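Local coordinates for putative isomerase (Sinorhizobium meliloti, PDB 2PPG), which is a putative isomerase of unknown function, a member of the enolase superfamily with a TIM-barrel C-terminal domain, at residues 211-216 and 238-243; 229-234 and 261-266. All coordinates share one frame; numbering follows the deposited sequence.

Contact 1 of 2, residues 211-216 and 238-243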
loop_
_atom_site.group_PDB
_atom_site.type_symbol
_atom_site.label_atom_id
_atom_site.label_comp_id
_atom_site.label_asym_id
_atom_site.label_seq_id
_atom_site.Cartn_x
_atom_site.Cartn_y
_atom_site.Cartn_z
ATOM N N ALA A 211 -9.958 36.181 -17.831
ATOM C CA ALA A 211 -10.981 35.138 -18.071
ATOM C C ALA A 211 -10.508 33.964 -18.940
ATOM O O ALA A 211 -11.022 32.856 -18.836
ATOM C CB ALA A 211 -12.261 35.762 -18.677
ATOM N N VAL A 212 -9.537 34.227 -19.803
ATOM C CA VAL A 212 -9.054 33.260 -20.785
ATOM C C VAL A 212 -8.251 32.091 -20.180
ATOM O O VAL A 212 -7.557 32.259 -19.166
ATOM C CB VAL A 212 -8.223 34.005 -21.839
ATOM C CG1 VAL A 212 -7.033 33.211 -22.267
ATOM C CG2 VAL A 212 -9.103 34.398 -23.018
ATOM N N ARG A 213 -8.365 30.907 -20.792
ATOM C CA ARG A 213 -7.625 29.723 -20.332
ATOM C C ARG A 213 -6.333 29.558 -21.107
ATOM O O ARG A 213 -6.299 29.726 -22.334
ATOM C CB ARG A 213 -8.461 28.456 -20.434
ATOM C CG ARG A 213 -9.686 28.449 -19.546
ATOM C CD ARG A 213 -10.397 27.102 -19.582
ATOM N NE ARG A 213 -10.828 26.746 -20.934
ATOM C CZ ARG A 213 -11.487 25.632 -21.245
ATOM N NH1 ARG A 213 -11.792 24.757 -20.305
ATOM N NH2 ARG A 213 -11.829 25.386 -22.501
ATOM N N ILE A 214 -5.262 29.250 -20.377
ATOM C CA ILE A 214 -3.914 29.215 -20.937
ATOM C C ILE A 214 -3.151 28.018 -20.375
ATOM O O ILE A 214 -2.841 27.943 -19.179
ATOM C CB ILE A 214 -3.117 30.498 -20.612
ATOM C CG1 ILE A 214 -3.827 31.746 -21.145
ATOM C CG2 ILE A 214 -1.746 30.434 -21.244
ATOM C CD1 ILE A 214 -3.244 33.041 -20.625
ATOM N N ALA A 215 -2.849 27.079 -21.250
ATOM C CA ALA A 215 -2.135 25.896 -20.854
ATOM C C ALA A 215 -0.699 25.964 -21.365
ATOM O O ALA A 215 -0.363 26.809 -22.200
ATOM C CB ALA A 215 -2.844 24.671 -21.393
ATOM N N CYS A 216 0.144 25.079 -20.841
ATOM C CA CYS A 216 1.528 24.969 -21.275
ATOM C C CYS A 216 1.895 23.534 -21.680
ATOM O O CYS A 216 1.741 22.596 -20.896
ATOM C CB CYS A 216 2.455 25.437 -20.170
ATOM S SG CYS A 216 4.194 25.235 -20.590
ATOM N N GLY A 238 -2.175 31.773 -13.531
ATOM C CA GLY A 238 -3.440 31.101 -13.835
ATOM C C GLY A 238 -3.292 30.022 -14.893
ATOM O O GLY A 238 -3.638 30.235 -16.055
ATOM N N LEU A 239 -2.786 28.861 -14.481
ATOM C CA LEU A 239 -2.453 27.783 -15.421
ATOM C C LEU A 239 -3.599 26.781 -15.581
ATOM O O LEU A 239 -4.031 26.155 -14.615
ATOM C CB LEU A 239 -1.131 27.091 -15.018
ATOM C CG LEU A 239 -0.463 26.061 -15.945
ATOM C CD1 LEU A 239 -0.127 26.578 -17.349
ATOM C CD2 LEU A 239 0.777 25.492 -15.281
ATOM N N TRP A 240 -4.090 26.666 -16.812
ATOM C CA TRP A 240 -5.161 25.745 -17.194
ATOM C C TRP A 240 -4.700 24.293 -17.080
ATOM O O TRP A 240 -5.259 23.524 -16.299
ATOM C CB TRP A 240 -5.595 26.065 -18.625
ATOM C CG TRP A 240 -6.701 25.222 -19.180
ATOM C CD1 TRP A 240 -7.656 24.522 -18.476
ATOM C CD2 TRP A 240 -6.998 25.022 -20.565
ATOM N NE1 TRP A 240 -8.497 23.874 -19.341
ATOM C CE2 TRP A 240 -8.126 24.171 -20.631
ATOM C CE3 TRP A 240 -6.412 25.466 -21.759
ATOM C CZ2 TRP A 240 -8.680 23.760 -21.849
ATOM C CZ3 TRP A 240 -6.966 25.056 -22.964
ATOM C CH2 TRP A 240 -8.087 24.213 -23.000
ATOM N N PHE A 241 -3.682 23.911 -17.844
ATOM C CA PHE A 241 -3.104 22.581 -17.659
ATOM C C PHE A 241 -1.643 22.424 -18.078
ATOM O O PHE A 241 -1.147 23.144 -18.939
ATOM C CB PHE A 241 -3.978 21.497 -18.292
ATOM C CG PHE A 241 -4.069 21.557 -19.803
ATOM C CD1 PHE A 241 -3.034 21.075 -20.605
ATOM C CD2 PHE A 241 -5.228 22.021 -20.424
ATOM C CE1 PHE A 241 -3.138 21.101 -22.004
ATOM C CE2 PHE A 241 -5.344 22.040 -21.819
ATOM C CZ PHE A 241 -4.306 21.581 -22.608
ATOM N N ALA A 242 -0.957 21.485 -17.430
ATOM C CA ALA A 242 0.403 21.110 -17.797
ATOM C C ALA A 242 0.360 19.860 -18.664
ATOM O O ALA A 242 -0.166 18.837 -18.255
ATOM C CB ALA A 242 1.213 20.852 -16.562
ATOM N N GLU A 243 0.902 19.952 -19.869
ATOM C CA GLU A 243 0.945 18.817 -20.793
ATOM C C GLU A 243 2.364 18.256 -20.881
ATOM O O GLU A 243 3.339 19.011 -20.844
ATOM C CB GLU A 243 0.444 19.254 -22.178
ATOM C CG GLU A 243 0.854 18.347 -23.340
ATOM C CD GLU A 243 0.198 18.724 -24.654
ATOM O OE1 GLU A 243 -0.795 19.480 -24.626
ATOM O OE2 GLU A 243 0.670 18.263 -25.718
HETATM O O HOH W 1 -5.744 29.364 -17.562
#
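Trp240 holds CG anti to its backbone N (chi1 -179°), and Arg213 bends at chi3 (-59°), which brings NE over the rim of the indole. The guanidinium lies flat on the ring, planes 26° apart and centres 4.1 Å apart, with Trp240 CZ2 3.4 Å from Arg213 CZ, over the middle of the planar group. Nearer the backbone, Arg213 CD sits over the face of the five-membered ring as a CH-pi contact. The opposite indole face receives Phe241 CD2, leaving Trp240 sandwiched, while Ser185 accepts a hydrogen bond from Arg213 NE. Ala215 CB stands 3.4 Å above the centre of the Phe241 ring, almost exactly on its normal. On the other side of the sheet, Cys216 CB meets Leu239 CD1 at 4.0 Å. Backbone hydrogen bonds pair the two segments: Trp240 N to Ile214 O, Cys216 N to Phe241 O and Glu243 N to Cys216 O, each nearly straight. Where direct pairing ends, a water accepts from Ile214 N (2.9 Å) and donates to Gly238 O (2.7 Å), which Arg205 also grips. Glu243 OE1 forms a salt bridge with Lys187. The two strands are parallel neighbours joined through helix 224-234, the beta-alpha-beta unit from which a TIM barrel is built.

Contact 2 of 2, residues 229-234 and 261-266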
loop_
_atom_site.group_PDB
_atom_site.type_symbol
_atom_site.label_atom_id
_atom_site.label_comp_id
_atom_site.label_asym_id
_atom_site.label_seq_id
_atom_site.Cartn_x
_atom_site.Cartn_y
_atom_site.Cartn_z
ATOM N N ALA A 229 8.877 22.724 -10.274
ATOM C CA ALA A 229 9.354 24.106 -10.163
ATOM C C ALA A 229 8.744 25.015 -11.244
ATOM O O ALA A 229 8.265 26.118 -10.951
ATOM C CB ALA A 229 10.894 24.164 -10.218
ATOM N N LEU A 230 8.764 24.528 -12.486
ATOM C CA LEU A 230 8.262 25.261 -13.643
ATOM C C LEU A 230 6.770 25.547 -13.546
ATOM O O LEU A 230 6.348 26.685 -13.696
ATOM C CB LEU A 230 8.584 24.492 -14.928
ATOM C CG LEU A 230 10.089 24.444 -15.256
ATOM C CD1 LEU A 230 10.426 23.339 -16.283
ATOM C CD2 LEU A 230 10.612 25.820 -15.713
ATOM N N ILE A 231 5.977 24.513 -13.285
ATOM C CA ILE A 231 4.551 24.683 -13.066
ATOM C C ILE A 231 4.265 25.725 -11.985
ATOM O O ILE A 231 3.527 26.681 -12.226
ATOM C CB ILE A 231 3.878 23.357 -12.701
ATOM C CG1 ILE A 231 3.978 22.393 -13.878
ATOM C CG2 ILE A 231 2.423 23.584 -12.302
ATOM C CD1 ILE A 231 3.696 20.952 -13.519
ATOM N N LYS A 232 4.863 25.544 -10.810
ATOM C CA LYS A 232 4.643 26.438 -9.679
ATOM C C LYS A 232 5.044 27.872 -9.989
ATOM O O LYS A 232 4.559 28.800 -9.349
ATOM C CB LYS A 232 5.390 25.951 -8.433
ATOM C CG LYS A 232 4.699 24.802 -7.697
ATOM C CD LYS A 232 5.134 24.740 -6.240
ATOM C CE LYS A 232 4.510 23.556 -5.498
ATOM N NZ LYS A 232 3.023 23.553 -5.521
ATOM N N ALA A 233 5.919 28.048 -10.976
ATOM C CA ALA A 233 6.353 29.379 -11.369
ATOM C C ALA A 233 5.286 30.050 -12.233
ATOM O O ALA A 233 5.174 31.276 -12.260
ATOM C CB ALA A 233 7.672 29.304 -12.111
HETATM N N MSE A 234 4.507 29.222 -12.924
HETATM C CA MSE A 234 3.488 29.668 -13.862
HETATM C C MSE A 234 2.127 29.841 -13.202
HETATM O O MSE A 234 1.278 30.559 -13.721
HETATM C CB MSE A 234 3.343 28.650 -14.997
HETATM C CG MSE A 234 4.433 28.691 -16.038
HETATM SE SE MSE A 234 4.125 27.402 -17.497
HETATM C CE MSE A 234 4.567 25.762 -16.558
ATOM N N VAL A 261 1.200 19.481 -7.313
ATOM C CA VAL A 261 0.654 20.763 -7.782
ATOM C C VAL A 261 -0.859 20.684 -7.936
ATOM O O VAL A 261 -1.403 19.622 -8.218
ATOM C CB VAL A 261 1.279 21.186 -9.130
ATOM C CG1 VAL A 261 2.744 21.526 -8.955
ATOM C CG2 VAL A 261 1.105 20.090 -10.190
ATOM N N SER A 262 -1.557 21.793 -7.755
ATOM C CA SER A 262 -3.010 21.739 -7.894
ATOM C C SER A 262 -3.437 21.710 -9.374
ATOM O O SER A 262 -4.567 21.346 -9.688
ATOM C CB SER A 262 -3.675 22.888 -7.141
ATOM O OG SER A 262 -3.174 24.118 -7.611
ATOM N N THR A 263 -2.515 22.076 -10.262
ATOM C CA THR A 263 -2.754 22.123 -11.699
ATOM C C THR A 263 -3.018 20.754 -12.312
ATOM O O THR A 263 -2.326 19.761 -12.015
ATOM C CB THR A 263 -1.548 22.726 -12.439
ATOM O OG1 THR A 263 -1.389 24.094 -12.066
ATOM C CG2 THR A 263 -1.732 22.644 -13.964
ATOM N N ALA A 264 -4.020 20.725 -13.185
ATOM C CA ALA A 264 -4.408 19.532 -13.899
ATOM C C ALA A 264 -3.266 19.066 -14.817
ATOM O O ALA A 264 -2.635 19.875 -15.482
ATOM C CB ALA A 264 -5.645 19.824 -14.684
ATOM N N ILE A 265 -2.993 17.766 -14.827
ATOM C CA ILE A 265 -1.883 17.228 -15.607
ATOM C C ILE A 265 -2.420 16.478 -16.805
ATOM O O ILE A 265 -3.268 15.600 -16.650
ATOM C CB ILE A 265 -0.991 16.264 -14.779
ATOM C CG1 ILE A 265 -0.334 16.995 -13.604
ATOM C CG2 ILE A 265 0.061 15.613 -15.656
ATOM C CD1 ILE A 265 0.320 18.269 -13.975
ATOM N N ALA A 266 -1.918 16.820 -17.990
ATOM C CA ALA A 266 -2.457 16.277 -19.236
ATOM C C ALA A 266 -1.422 15.477 -19.985
ATOM O O ALA A 266 -0.297 15.954 -20.188
ATOM C CB ALA A 266 -2.974 17.397 -20.117
#
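Helix 224-234 belongs to the outer layer of the barrel domain, and Ile231 and Lys232 on it pack against Val261 and Thr263, in the connection after helix 251-260, and against Ile265 of strand 264-267. Ile231 does most of the touching. Its CG2 branch, anti to the backbone N, reaches between two neighbours, 3.9 Å from Val261 CG1 and equally 3.9 Å from Thr263 OG1. The side chains of Ile231 and Val261 meet at about a right angle. The other branch of Ile231 ends in CD1, 4.3 Å from CD1 of Ile265, a looser methyl contact. Val257 of helix 251-260 touches both isoleucines, and Ala242 on strand 241-243 does so too, so the helix, its neighbour and the sheet share one apolar core. Lys232 crosses Val261 obliquely at the exposed edge of the contact: its CG is 4.0 Å from Val261 CG1, and a turn at chi4 (-58°) carries NZ back to within 4.0 Å of the same methyl. There NZ donates a hydrogen bond to Ser260 O. Thr263 presents its hydroxyl to the helix end, where OG1 is hydrogen-bonded to Glu235 OE2. Lys232 also packs on Ser262 of a neighbouring subunit, placing this edge at an interface of the assembly. No hydrogen bond joins the two segments directly: methyl groups make the centre of the contact, while the polar ends of Lys232 and Thr263 find partners just beyond the segments, at Ser260, which ends helix 251-260, and Glu235, just after helix 224-234; the contact thus holds by apolar packing, with its polar groups paired at the margins.

In the fold
Contacts 1 and 2 lie about 9 Å apart, centre to centre, and interleave along the chain: helix 224-234 of contact 2 joins the two strands of contact 1. Strand 241-243 of contact 1 links them, pairing in parallel with strand 264-267 of contact 2. Ala242 N lies 3.0 Å from Ala264 O and Ala242 O lies 2.7 Å from Ala266 N, both probable hydrogen bonds. Phe241 CD1 packs on Ala266 CB at 3.7 Å. Contact 1 therefore runs within the barrel wall, and contact 2 joins wall to outer helix. Glu243 OE2 comes close to carboxylates of Asp217 and Glu269, an acidic cluster consistent with the metal site of enolase superfamily relatives.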